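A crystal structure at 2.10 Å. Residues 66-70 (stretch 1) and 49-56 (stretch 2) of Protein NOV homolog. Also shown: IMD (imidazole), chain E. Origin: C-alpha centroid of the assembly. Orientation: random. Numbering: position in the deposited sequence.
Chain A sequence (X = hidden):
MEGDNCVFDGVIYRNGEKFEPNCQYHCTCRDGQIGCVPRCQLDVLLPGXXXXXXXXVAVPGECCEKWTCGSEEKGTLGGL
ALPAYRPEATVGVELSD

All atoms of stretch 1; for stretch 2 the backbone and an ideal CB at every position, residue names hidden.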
# COMPACT_ATOMS: atom_id res chain seq x y z
N LYS A 66 -8.76 -8.16 5.70
CA LYS A 66 -8.60 -9.28 6.61
C LYS A 66 -9.13 -10.55 5.97
O LYS A 66 -10.00 -10.52 5.11
CB LYS A 66 -9.33 -9.04 7.94
CG LYS A 66 -8.97 -7.74 8.65
CD LYS A 66 -7.49 -7.68 8.98
CE LYS A 66 -7.10 -6.32 9.54
NZ LYS A 66 -5.68 -6.30 9.97
N TRP A 67 -8.63 -11.68 6.46
CA TRP A 67 -8.98 -12.96 5.86
C TRP A 67 -10.35 -13.42 6.32
O TRP A 67 -10.71 -13.27 7.49
CB TRP A 67 -7.93 -14.03 6.20
CG TRP A 67 -6.65 -13.88 5.40
CD1 TRP A 67 -5.45 -13.44 5.87
CD2 TRP A 67 -6.45 -14.15 4.00
NE1 TRP A 67 -4.52 -13.41 4.85
CE2 TRP A 67 -5.11 -13.84 3.69
CE3 TRP A 67 -7.29 -14.62 2.98
CZ2 TRP A 67 -4.56 -14.01 2.41
CZ3 TRP A 67 -6.75 -14.78 1.70
CH2 TRP A 67 -5.40 -14.46 1.43
N THR A 68 -11.12 -13.97 5.38
CA THR A 68 -12.42 -14.59 5.63
C THR A 68 -12.45 -15.93 4.92
O THR A 68 -11.60 -16.23 4.07
CB THR A 68 -13.59 -13.74 5.13
OG1 THR A 68 -13.68 -13.86 3.70
CG2 THR A 68 -13.39 -12.26 5.48
N CYS A 69 -13.47 -16.72 5.26
CA CYS A 69 -13.72 -18.01 4.63
C CYS A 69 -15.00 -17.86 3.82
O CYS A 69 -16.10 -17.76 4.39
CB CYS A 69 -13.84 -19.11 5.68
SG CYS A 69 -12.34 -19.33 6.70
N GLY A 70 -14.87 -17.81 2.50
CA GLY A 70 -16.02 -17.68 1.61
C GLY A 70 -16.62 -19.01 1.19
O GLY A 70 -17.84 -19.21 1.27
N UNK A 49 -9.27 -26.93 5.83
CA UNK A 49 -10.31 -27.96 5.89
C UNK A 49 -11.70 -27.37 6.07
O UNK A 49 -12.66 -27.86 5.47
CB UNK A 49 -10.02 -28.94 7.03
N UNK A 50 -11.81 -26.30 6.85
CA UNK A 50 -13.06 -25.58 7.04
C UNK A 50 -13.07 -24.24 6.33
O UNK A 50 -13.97 -23.43 6.56
CB UNK A 50 -13.32 -25.37 8.53
N UNK A 51 -12.10 -24.00 5.46
CA UNK A 51 -11.92 -22.70 4.81
C UNK A 51 -11.46 -22.97 3.38
O UNK A 51 -10.28 -22.82 3.05
CB UNK A 51 -10.92 -21.82 5.56
N UNK A 52 -12.37 -23.41 2.51
CA UNK A 52 -11.94 -23.86 1.18
C UNK A 52 -11.59 -22.72 0.26
O UNK A 52 -10.82 -22.92 -0.69
CB UNK A 52 -13.03 -24.71 0.53
N UNK A 53 -12.12 -21.53 0.51
CA UNK A 53 -11.98 -20.39 -0.39
C UNK A 53 -11.59 -19.16 0.43
O UNK A 53 -12.40 -18.24 0.60
CB UNK A 53 -13.27 -20.14 -1.17
N UNK A 54 -10.38 -19.13 0.98
CA UNK A 54 -9.95 -17.94 1.72
C UNK A 54 -9.97 -16.73 0.81
O UNK A 54 -9.55 -16.79 -0.34
CB UNK A 54 -8.55 -18.14 2.31
N UNK A 55 -10.48 -15.62 1.34
CA UNK A 55 -10.55 -14.39 0.56
C UNK A 55 -10.36 -13.20 1.50
O UNK A 55 -10.94 -13.17 2.59
CB UNK A 55 -11.88 -14.29 -0.19
N UNK A 56 -9.53 -12.24 1.09
CA UNK A 56 -9.30 -11.04 1.88
C UNK A 56 -10.32 -9.98 1.51
O UNK A 56 -10.54 -9.72 0.32
CB UNK A 56 -7.88 -10.51 1.67
N1 IMD E . -11.83 -10.78 9.64
C2 IMD E . -11.24 -10.40 10.80
N3 IMD E . -11.96 -9.40 11.35
C4 IMD E . -13.01 -9.15 10.54
C5 IMD E . -12.93 -10.02 9.47

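Position 49 lies beyond the reach of stretch 1. Its phi of -62° would suit many residues, proline among them. The deposited residue is Pro49.

Position 50 has a CB that points sideways, with nothing of stretch 1 within 5.5 Å. Polar or charged side chains would fit. It is Asp50, and the end of its side chain leads away.

Position 51 is far more restricted. Its ideal CB lies 3.1 Å from Cys69 SG, too tight for an ordinary non-bonded contact. A covalent partner for that sulfur explains the distance, so cysteine is the clear choice. The residue is Cys51. Its SG is 2.1 Å from Cys69 SG, a disulfide with chi3 of -99°, which ties the loop before the strand to stretch 1.

Position 52 points sideways into open space. With phi at -75°, proline is allowed, as are many others. It is Pro52.

Position 53 contributes mainly its backbone. Gly70 N donates a hydrogen bond to the O of this residue at 3.1 Å. The ideal CB lies 4.2 Å from Gly70 C, so a small side chain suits, though others are possible. It is Ala53.

Position 54 begins the strand and pairs with Cys69 in a non-hydrogen-bonded antiparallel bridge. Its N is therefore not needed for pairing with stretch 1, and phi is -59°. The ideal CB is 3.8 Å from Trp67 CE3, on the same sheet face as Trp67 and Cys69. Proline or a modest apolar side chain would suit. It is Pro54. Pro54 CB lies 4.0 Å from Trp67 CZ3, an apolar contact; Pro54 C is the atom at the edge of the indole, 3.9 Å from Trp67 CZ3. Its CA makes a CA-H...O contact with Thr68 O at 3.3 Å.

Position 55 pairs with Thr68, and the backbone does most of the work. Its N donates to Thr68 O at 3.0 Å. Its O accepts from both Thr68 N at 2.9 Å and Thr68 OG1 at 3.0 Å. A free N-H is needed, so proline is unsuitable. The CB shares the sheet face of Thr68, 4.3 Å from Thr68 OG1, and many side chains would do. It is Lys55, extended through chi3.

Position 56 faces the indole of Trp67, its partner in a non-hydrogen-bonded bridge. A long aliphatic chain could cover the ring; an aromatic or arginine might also. It is Lys56. Its CE sits over one face, 3.8 Å from the centroid of the Trp67 five-membered ring, a CH-pi contact. Its NZ is hydrogen-bonded elsewhere in the structure.

Stretch 2, residues 49-56: PDCPAPKK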
# COMPACT_ATOMS: atom_id res chain seq x y z
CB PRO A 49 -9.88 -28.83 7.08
CG PRO A 49 -9.11 -27.90 7.96
CD PRO A 49 -8.42 -26.92 7.04
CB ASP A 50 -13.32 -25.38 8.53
CG ASP A 50 -13.31 -26.69 9.31
OD1 ASP A 50 -13.91 -27.67 8.83
OD2 ASP A 50 -12.71 -26.73 10.40
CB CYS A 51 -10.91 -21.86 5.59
SG CYS A 51 -10.93 -20.07 5.35
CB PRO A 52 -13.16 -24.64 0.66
CG PRO A 52 -14.01 -24.90 1.87
CD PRO A 52 -13.80 -23.70 2.74
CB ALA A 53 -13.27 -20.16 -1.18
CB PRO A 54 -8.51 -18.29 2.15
CG PRO A 54 -8.43 -19.78 2.07
CD PRO A 54 -9.32 -20.15 0.92
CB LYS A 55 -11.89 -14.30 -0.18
CG LYS A 55 -12.10 -13.07 -1.03
CD LYS A 55 -13.42 -13.17 -1.79
CE LYS A 55 -13.79 -11.85 -2.46
NZ LYS A 55 -12.69 -11.34 -3.33
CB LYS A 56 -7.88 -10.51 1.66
CG LYS A 56 -7.00 -10.66 2.88
CD LYS A 56 -5.65 -10.05 2.67
CE LYS A 56 -4.83 -10.11 3.95
NZ LYS A 56 -3.54 -9.38 3.81
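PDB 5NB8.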